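Putative secreted endoglycosylceramidase (Rhodococcus hoagii, PDB 6JYZ) is an endogalactosylceramidase of glycoside hydrolase family 5 that probably hydrolyses the O-glycosidic bond joining the sugar to the ceramide of glycosphingolipids. Local coordinates at residues P143-G148 against G163-N168; M124-W129 against E222-L227. All coordinates share one frame; numbering follows the deposited sequence.

Contact 1 (P143-G148 against G163-N168)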
ATOM      1  N   PRO A 143     -31.513  15.631  -6.817  1.00 19.46           N
ATOM      2  CA  PRO A 143     -31.619  16.264  -5.552  1.00 21.56           C
ATOM      3  C   PRO A 143     -30.883  15.413  -4.521  1.00 18.66           C
ATOM      4  O   PRO A 143     -30.903  14.186  -4.468  1.00 21.90           O
ATOM      5  CB  PRO A 143     -33.144  16.314  -5.299  1.00 22.93           C
ATOM      6  CG  PRO A 143     -33.770  16.190  -6.633  1.00 22.90           C
ATOM      7  CD  PRO A 143     -32.838  15.255  -7.362  1.00 19.38           C
ATOM      8  N   LEU A 144     -30.235  16.208  -3.733  1.00 15.39           N
ATOM      9  CA  LEU A 144     -29.609  15.836  -2.480  1.00 13.83           C
ATOM     10  C   LEU A 144     -28.212  15.251  -2.690  1.00 15.48           C
ATOM     11  O   LEU A 144     -27.523  14.967  -1.707  1.00 17.33           O
ATOM     12  CB  LEU A 144     -30.448  14.877  -1.620  1.00 15.86           C
ATOM     13  CG  LEU A 144     -31.882  15.366  -1.390  1.00 17.81           C
ATOM     14  CD1 LEU A 144     -32.641  14.314  -0.559  1.00 19.88           C
ATOM     15  CD2 LEU A 144     -31.857  16.716  -0.716  1.00 19.80           C
ATOM     16  N   LEU A 145     -27.805  15.011  -3.935  1.00 13.41           N
ATOM     17  CA  LEU A 145     -26.486  14.401  -4.207  1.00 12.95           C
ATOM     18  C   LEU A 145     -25.528  15.443  -4.737  1.00 14.85           C
ATOM     19  O   LEU A 145     -25.914  16.477  -5.275  1.00 17.23           O
ATOM     20  CB  LEU A 145     -26.644  13.289  -5.231  1.00 13.52           C
ATOM     21  CG  LEU A 145     -27.622  12.174  -4.870  1.00 15.60           C
ATOM     22  CD1 LEU A 145     -27.553  11.095  -5.929  1.00 16.15           C
ATOM     23  CD2 LEU A 145     -27.292  11.586  -3.498  1.00 15.69           C
ATOM     24  N   GLN A 146     -24.225  15.132  -4.627  1.00 14.14           N
ATOM     25  CA  GLN A 146     -23.128  15.978  -5.100  1.00 15.68           C
ATOM     26  C   GLN A 146     -22.542  15.390  -6.386  1.00 12.79           C
ATOM     27  O   GLN A 146     -22.536  14.177  -6.596  1.00 12.37           O
ATOM     28  CB  GLN A 146     -22.051  16.048  -3.996  1.00 15.26           C
ATOM     29  CG  GLN A 146     -22.511  16.859  -2.778  1.00 20.72           C
ATOM     30  CD  GLN A 146     -21.391  17.233  -1.829  1.00 23.19           C
ATOM     31  OE1 GLN A 146     -20.197  17.310  -2.191  1.00 25.81           O
ATOM     32  NE2 GLN A 146     -21.771  17.454  -0.583  1.00 28.16           N
ATOM     33  N   ARG A 147     -21.888  16.195  -7.198  1.00 14.10           N
ATOM     34  CA  ARG A 147     -21.279  15.724  -8.429  1.00 13.22           C
ATOM     35  C   ARG A 147     -20.121  14.779  -8.145  1.00 13.37           C
ATOM     36  O   ARG A 147     -19.353  14.988  -7.182  1.00 15.79           O
ATOM     37  CB  ARG A 147     -20.661  16.904  -9.194  1.00 16.57           C
ATOM     38  CG  ARG A 147     -21.764  17.906  -9.543  1.00 17.65           C
ATOM     39  CD  ARG A 147     -21.222  19.037 -10.457  1.00 18.72           C
ATOM     40  NE  ARG A 147     -20.921  18.535 -11.769  1.00 20.69           N
ATOM     41  CZ  ARG A 147     -21.834  18.182 -12.721  1.00 20.44           C
ATOM     42  NH1 ARG A 147     -23.108  18.274 -12.427  1.00 22.38           N
ATOM     43  NH2 ARG A 147     -21.400  17.643 -13.827  1.00 22.84           N
ATOM     44  N   GLY A 148     -20.050  13.687  -8.887  1.00 12.18           N
ATOM     45  CA  GLY A 148     -18.909  12.770  -8.836  1.00 12.15           C
ATOM     46  C   GLY A 148     -17.837  13.201  -9.833  1.00 11.79           C
ATOM     47  O   GLY A 148     -18.104  13.829 -10.857  1.00 11.87           O
ATOM     48  N   GLY A 163     -26.436   2.722 -16.099  1.00 12.08           N
ATOM     49  CA  GLY A 163     -26.992   4.051 -16.251  1.00 12.02           C
ATOM     50  C   GLY A 163     -27.209   4.746 -14.922  1.00 11.69           C
ATOM     51  O   GLY A 163     -27.702   5.864 -14.936  1.00 13.76           O
ATOM     52  N   TRP A 164     -26.855   4.150 -13.780  1.00 11.38           N
ATOM     53  CA  TRP A 164     -27.175   4.764 -12.493  1.00 11.42           C
ATOM     54  C   TRP A 164     -26.390   6.052 -12.286  1.00 11.53           C
ATOM     55  O   TRP A 164     -25.269   6.212 -12.821  1.00 11.62           O
ATOM     56  CB  TRP A 164     -26.849   3.746 -11.390  1.00 11.83           C
ATOM     57  CG  TRP A 164     -27.749   2.551 -11.314  1.00 11.61           C
ATOM     58  CD1 TRP A 164     -28.557   2.074 -12.295  1.00 12.33           C
ATOM     59  CD2 TRP A 164     -27.885   1.661 -10.230  1.00 11.24           C
ATOM     60  NE1 TRP A 164     -29.217   0.955 -11.840  1.00 13.69           N
ATOM     61  CE2 TRP A 164     -28.816   0.660 -10.573  1.00 12.03           C
ATOM     62  CE3 TRP A 164     -27.311   1.592  -8.953  1.00 12.29           C
ATOM     63  CZ2 TRP A 164     -29.209  -0.361  -9.696  1.00 13.84           C
ATOM     64  CZ3 TRP A 164     -27.694   0.613  -8.061  1.00 13.69           C
ATOM     65  CH2 TRP A 164     -28.642  -0.357  -8.435  1.00 14.66           C
ATOM     66  N   THR A 165     -26.919   6.963 -11.489  1.00 10.88           N
ATOM     67  CA  THR A 165     -26.281   8.258 -11.359  1.00 11.15           C
ATOM     68  C   THR A 165     -24.866   8.150 -10.784  1.00 10.78           C
ATOM     69  O   THR A 165     -24.602   7.362  -9.870  1.00 10.17           O
ATOM     70  CB  THR A 165     -27.146   9.191 -10.495  1.00 10.62           C
ATOM     71  OG1 THR A 165     -26.453  10.443 -10.401  1.00 12.19           O
ATOM     72  CG2 THR A 165     -27.402   8.713  -9.111  1.00 11.43           C
ATOM     73  N   THR A 166     -24.007   8.957 -11.375  1.00 11.17           N
ATOM     74  CA  THR A 166     -22.616   9.116 -10.934  1.00 10.28           C
ATOM     75  C   THR A 166     -22.479  10.090  -9.784  1.00 11.41           C
ATOM     76  O   THR A 166     -21.367  10.289  -9.252  1.00 12.07           O
ATOM     77  CB  THR A 166     -21.742   9.596 -12.096  1.00 11.05           C
ATOM     78  OG1 THR A 166     -22.251  10.869 -12.523  1.00 12.94           O
ATOM     79  CG2 THR A 166     -21.774   8.604 -13.225  1.00 12.53           C
ATOM     80  N   CYS A 167     -23.551  10.730  -9.360  1.00 11.16           N
ATOM     81  CA  CYS A 167     -23.501  11.629  -8.207  1.00 11.76           C
ATOM     82  C   CYS A 167     -23.503  10.867  -6.916  1.00 12.01           C
ATOM     83  O   CYS A 167     -23.811   9.675  -6.885  1.00 13.63           O
ATOM     84  CB  CYS A 167     -24.652  12.611  -8.306  1.00 12.46           C
ATOM     85  SG  CYS A 167     -24.618  13.516  -9.890  1.00 14.99           S
ATOM     86  N   ASN A 168     -23.057  11.496  -5.852  1.00 11.17           N
ATOM     87  CA  ASN A 168     -22.849  10.776  -4.598  1.00 10.87           C
ATOM     88  C   ASN A 168     -23.436  11.481  -3.374  1.00 11.61           C
ATOM     89  O   ASN A 168     -23.830  12.652  -3.446  1.00 13.00           O
ATOM     90  CB  ASN A 168     -21.340  10.490  -4.415  1.00 11.69           C
ATOM     91  CG  ASN A 168     -20.505  11.735  -4.418  1.00 13.28           C
ATOM     92  OD1 ASN A 168     -20.816  12.670  -3.686  1.00 13.70           O
ATOM     93  ND2 ASN A 168     -19.428  11.769  -5.195  1.00 13.54           N
TER
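Gln146 and Asn168 form an isolated antiparallel bridge, a hydrogen-bonded pair, within the long excursion between strand 119-124 and helix 177-187. Gln146 N donates to Asn168 O over 2.8 Å, and Asn168 N returns the bond to Gln146 O, also at 2.8 Å. Leu145 spreads along one flank of this bridge. Its CG stands beside the backbone N and anti to the carbonyl carbon (chi1 -57°), which carries the isobutyl group across the 163-168 backbone. Leu145 CB packs on Cys167 CB at 3.7 Å, while CD2 comes up to Asn168 O. Leu145 CD1 reaches out to Thr165 CG2 at 4.0 Å, where the two side chains cross obliquely. Replacing Leu145 by alanine would keep the CB contact but is likely to leave Thr165 CG2 without its methyl neighbour and open a gap beside Asn168 O. Cys167 is fitted closely against the bridge, its CB only 3.1 Å from Gln146 O. Its SG is disulfide-bonded to Cys141, which ties this part of the loop covalently to the residues just before 143-148. Thr165 makes an ST turn with Cys167: OG1, anti to its own backbone N, accepts from Cys167 N at 3.1 Å. On the Gln146 flank, the Asn168 amide folds back alongside the opposing chain, with OD1 near Gln146 CB and ND2 near Arg147 O and Gly148 CA; OD1 also takes a weak bond from Gly171 N. Arg147 NH1 is hydrogen-bonded to Gln139 O. Beyond it, Gly148 CA directs a C-H toward Thr166 O, 3.5 Å away and bent to 141° at the hydrogen.

Contact 2 (M124-W129 against E222-L227)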
ATOM      1  N   MET A 124      -2.869  -3.526  -7.340  1.00  8.83           N
ATOM      2  CA  MET A 124      -3.872  -3.246  -8.372  1.00  8.37           C
ATOM      3  C   MET A 124      -4.814  -2.213  -7.779  1.00  8.79           C
ATOM      4  O   MET A 124      -5.750  -2.569  -7.034  1.00  9.29           O
ATOM      5  CB  MET A 124      -4.577  -4.551  -8.731  1.00  9.14           C
ATOM      6  CG  MET A 124      -5.425  -4.457 -10.002  1.00 10.75           C
ATOM      7  SD  MET A 124      -4.421  -4.289 -11.541  1.00 10.87           S
ATOM      8  CE  MET A 124      -3.649  -5.898 -11.622  1.00 12.17           C
ATOM      9  N   HIS A 125      -4.531  -0.955  -8.032  1.00  8.74           N
ATOM     10  CA  HIS A 125      -5.132   0.131  -7.281  1.00  8.63           C
ATOM     11  C   HIS A 125      -6.393   0.607  -7.956  1.00  9.59           C
ATOM     12  O   HIS A 125      -6.553   0.612  -9.179  1.00 10.67           O
ATOM     13  CB  HIS A 125      -4.145   1.298  -7.162  1.00  9.84           C
ATOM     14  CG  HIS A 125      -4.401   2.162  -5.948  1.00  9.08           C
ATOM     15  ND1 HIS A 125      -5.103   3.351  -5.869  1.00 13.04           N
ATOM     16  CD2 HIS A 125      -3.996   1.817  -4.698  1.00  7.55           C
ATOM     17  CE1 HIS A 125      -5.070   3.688  -4.527  1.00  8.54           C
ATOM     18  NE2 HIS A 125      -4.422   2.786  -3.854  1.00 12.50           N
ATOM     19  N   GLN A 126      -7.320   1.138  -7.174  1.00  9.27           N
ATOM     20  CA  GLN A 126      -8.538   1.793  -7.688  1.00  9.44           C
ATOM     21  C   GLN A 126      -9.043   2.690  -6.571  1.00  9.56           C
ATOM     22  O   GLN A 126      -8.817   2.407  -5.386  1.00 10.42           O
ATOM     23  CB  GLN A 126      -9.608   0.761  -8.091  1.00  9.42           C
ATOM     24  CG  GLN A 126     -10.166  -0.086  -6.937  1.00  9.89           C
ATOM     25  CD  GLN A 126     -11.193   0.590  -6.065  1.00  9.87           C
ATOM     26  OE1 GLN A 126     -11.324   0.259  -4.821  1.00 13.32           O
ATOM     27  NE2 GLN A 126     -11.943   1.468  -6.590  1.00  8.32           N
ATOM     28  N   ASP A 127      -9.738   3.741  -6.956  1.00  9.43           N
ATOM     29  CA  ASP A 127     -10.615   4.442  -6.012  1.00 10.09           C
ATOM     30  C   ASP A 127     -11.931   4.633  -6.731  1.00  9.27           C
ATOM     31  O   ASP A 127     -11.939   5.015  -7.903  1.00  9.85           O
ATOM     32  CB  ASP A 127     -10.100   5.854  -5.653  1.00 10.65           C
ATOM     33  CG  ASP A 127      -8.704   5.837  -5.090  1.00 12.81           C
ATOM     34  OD1 ASP A 127      -8.557   5.524  -3.888  1.00 13.13           O
ATOM     35  OD2 ASP A 127      -7.747   6.141  -5.837  1.00 12.90           O
ATOM     36  N   ALA A 128     -13.055   4.376  -6.046  1.00  9.20           N
ATOM     37  CA  ALA A 128     -14.351   4.617  -6.671  1.00 10.23           C
ATOM     38  C   ALA A 128     -14.430   3.968  -8.051  1.00  9.17           C
ATOM     39  O   ALA A 128     -14.942   4.551  -9.005  1.00 10.23           O
ATOM     40  CB  ALA A 128     -14.710   6.103  -6.730  1.00 10.54           C
ATOM     41  N   TRP A 129     -13.908   2.722  -8.102  1.00  8.97           N
ATOM     42  CA  TRP A 129     -13.976   1.867  -9.308  1.00  8.91           C
ATOM     43  C   TRP A 129     -13.013   2.270 -10.438  1.00  8.37           C
ATOM     44  O   TRP A 129     -12.270   1.376 -10.890  1.00  9.37           O
ATOM     45  CB  TRP A 129     -15.421   1.701  -9.846  1.00  9.39           C
ATOM     46  CG  TRP A 129     -15.433   0.805 -11.064  1.00  8.91           C
ATOM     47  CD1 TRP A 129     -15.546   1.252 -12.358  1.00 10.26           C
ATOM     48  CD2 TRP A 129     -15.232  -0.615 -11.101  1.00  8.87           C
ATOM     49  NE1 TRP A 129     -15.481   0.144 -13.183  1.00 10.41           N
ATOM     50  CE2 TRP A 129     -15.248  -1.005 -12.464  1.00  9.52           C
ATOM     51  CE3 TRP A 129     -15.023  -1.600 -10.122  1.00  9.15           C
ATOM     52  CZ2 TRP A 129     -15.027  -2.328 -12.848  1.00 10.11           C
ATOM     53  CZ3 TRP A 129     -14.795  -2.904 -10.526  1.00 10.17           C
ATOM     54  CH2 TRP A 129     -14.778  -3.242 -11.887  1.00 10.50           C
ATOM     55  N   GLU A 222      -8.718  -1.558  -1.620  1.00  8.38           N
ATOM     56  CA  GLU A 222      -9.995  -1.143  -0.974  1.00  9.15           C
ATOM     57  C   GLU A 222     -11.203  -1.602  -1.776  1.00  9.35           C
ATOM     58  O   GLU A 222     -12.054  -0.765  -2.178  1.00  9.17           O
ATOM     59  CB  GLU A 222      -9.999   0.360  -0.749  1.00 10.24           C
ATOM     60  CG  GLU A 222      -8.910   0.767   0.214  1.00  9.81           C
ATOM     61  CD  GLU A 222      -8.986   2.186   0.737  1.00 11.90           C
ATOM     62  OE1 GLU A 222      -9.694   2.998   0.128  1.00 14.02           O
ATOM     63  OE2 GLU A 222      -8.240   2.531   1.707  1.00 11.59           O
ATOM     64  N   PRO A 223     -11.415  -2.919  -1.926  1.00  8.50           N
ATOM     65  CA  PRO A 223     -12.574  -3.348  -2.719  1.00  8.85           C
ATOM     66  C   PRO A 223     -13.865  -2.778  -2.131  1.00  9.22           C
ATOM     67  O   PRO A 223     -14.096  -2.910  -0.924  1.00  9.31           O
ATOM     68  CB  PRO A 223     -12.529  -4.867  -2.648  1.00  9.67           C
ATOM     69  CG  PRO A 223     -11.093  -5.173  -2.328  1.00 12.00           C
ATOM     70  CD  PRO A 223     -10.601  -4.035  -1.436  1.00  9.82           C
ATOM     71  N   ASN A 224     -14.688  -2.142  -2.953  1.00  8.99           N
ATOM     72  CA  ASN A 224     -15.894  -1.575  -2.390  1.00  9.23           C
ATOM     73  C   ASN A 224     -16.954  -2.675  -2.164  1.00 10.01           C
ATOM     74  O   ASN A 224     -16.910  -3.738  -2.816  1.00 10.18           O
ATOM     75  CB  ASN A 224     -16.483  -0.491  -3.288  1.00  9.96           C
ATOM     76  CG  ASN A 224     -15.673   0.793  -3.367  1.00 10.84           C
ATOM     77  OD1 ASN A 224     -14.405   0.868  -3.009  1.00 12.72           O
ATOM     78  ND2 ASN A 224     -16.253   1.822  -3.855  1.00 10.86           N
ATOM     79  N   PRO A 225     -17.953  -2.468  -1.302  1.00  9.68           N
ATOM     80  CA  PRO A 225     -18.984  -3.481  -1.095  1.00 10.25           C
ATOM     81  C   PRO A 225     -19.837  -3.812  -2.313  1.00 10.09           C
ATOM     82  O   PRO A 225     -20.477  -4.850  -2.346  1.00 11.05           O
ATOM     83  CB  PRO A 225     -19.829  -2.876   0.051  1.00 11.61           C
ATOM     84  CG  PRO A 225     -18.871  -1.992   0.791  1.00 12.90           C
ATOM     85  CD  PRO A 225     -18.007  -1.390  -0.305  1.00 11.42           C
ATOM     86  N   GLY A 226     -19.857  -2.904  -3.313  1.00 10.15           N
ATOM     87  CA  GLY A 226     -20.827  -3.094  -4.395  1.00 10.61           C
ATOM     88  C   GLY A 226     -22.239  -2.831  -3.856  1.00  9.10           C
ATOM     89  O   GLY A 226     -22.497  -1.802  -3.236  1.00 11.32           O
ATOM     90  N   LEU A 227     -23.121  -3.735  -4.214  1.00  9.40           N
ATOM     91  CA  LEU A 227     -24.519  -3.662  -3.761  1.00  9.04           C
ATOM     92  C   LEU A 227     -24.797  -4.632  -2.639  1.00  9.95           C
ATOM     93  O   LEU A 227     -25.940  -5.085  -2.455  1.00 10.48           O
ATOM     94  CB  LEU A 227     -25.492  -3.826  -4.937  1.00 10.26           C
ATOM     95  CG  LEU A 227     -25.366  -2.724  -5.998  1.00 11.24           C
ATOM     96  CD1 LEU A 227     -26.269  -3.051  -7.202  1.00 12.03           C
ATOM     97  CD2 LEU A 227     -25.716  -1.376  -5.460  1.00 12.24           C
TER
HETATM   98  O   HOH W   1     -10.135   3.626  -2.585  1.00 14.03           O
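Gln126 meets Glu222 and Asn224 in a small, buried, largely polar contact between two loops that follow the neighbouring parallel strands 119-124 and 214-218. Backbones stay well apart, the nearest CA atoms, of Gln126 and Glu222, being 7.5 Å from each other, so side chains and a water span the space. Gln126 CG sits between its own backbone N and carbonyl carbon (chi1 64°), and a bend at chi2 (79°) swings the amide toward the other loop, beside the backbone carbonyl of Glu222. Asn224 CB points toward the 124-129 loop, and its side-chain amide lies beside that of Gln126 and also comes near Ala128 CA; Phe183 of helix 177-187 packs on both Gln126 and Asn224. In the (beta/alpha)8 barrel of this family these strands are the third and fourth, and Asn221-Glu222-Pro223 matches the Asn-Glu-Pro signature, whose glutamate is probably the acid/base catalyst, as in relatives. Glu222 OE2 is hydrogen-bonded to His292 ND1 and Ser269 OG. The other oxygen, Glu222 OE1, is hydrogen-bonded to water 1 at 2.8 Å. The same water is hydrogen-bonded to Asp127 OD1, again at 2.8 Å, and bridges the two carboxylates, whose OE1 and OD1 atoms are 4.9 Å apart. Gln126 O accepts a bond from Asn221 ND2, which fastens the first loop directly to the residue preceding Glu222.

From the N terminus, the chain leaves strand 119-124 through 124-129, the first half of contact 2, and enters a long excursion. Contact 1 closes first, pairing 143-148 with 163-168 across 14 loop residues. The chain then runs through helices 177-187 and 193-206 and strand 214-218 before 222-227 returns to 124-129, closing contact 2 over 92 residues. Contact 1 thus lies wholly within the larger closure, and the two do not cross. Contact 1 joins two parts of the same excursion, whereas contact 2 joins the loops that follow two neighbouring barrel strands. Their centres are about 17 Å apart, yet Trp164 CH2 packs on Leu227 CD1 at 3.8 Å.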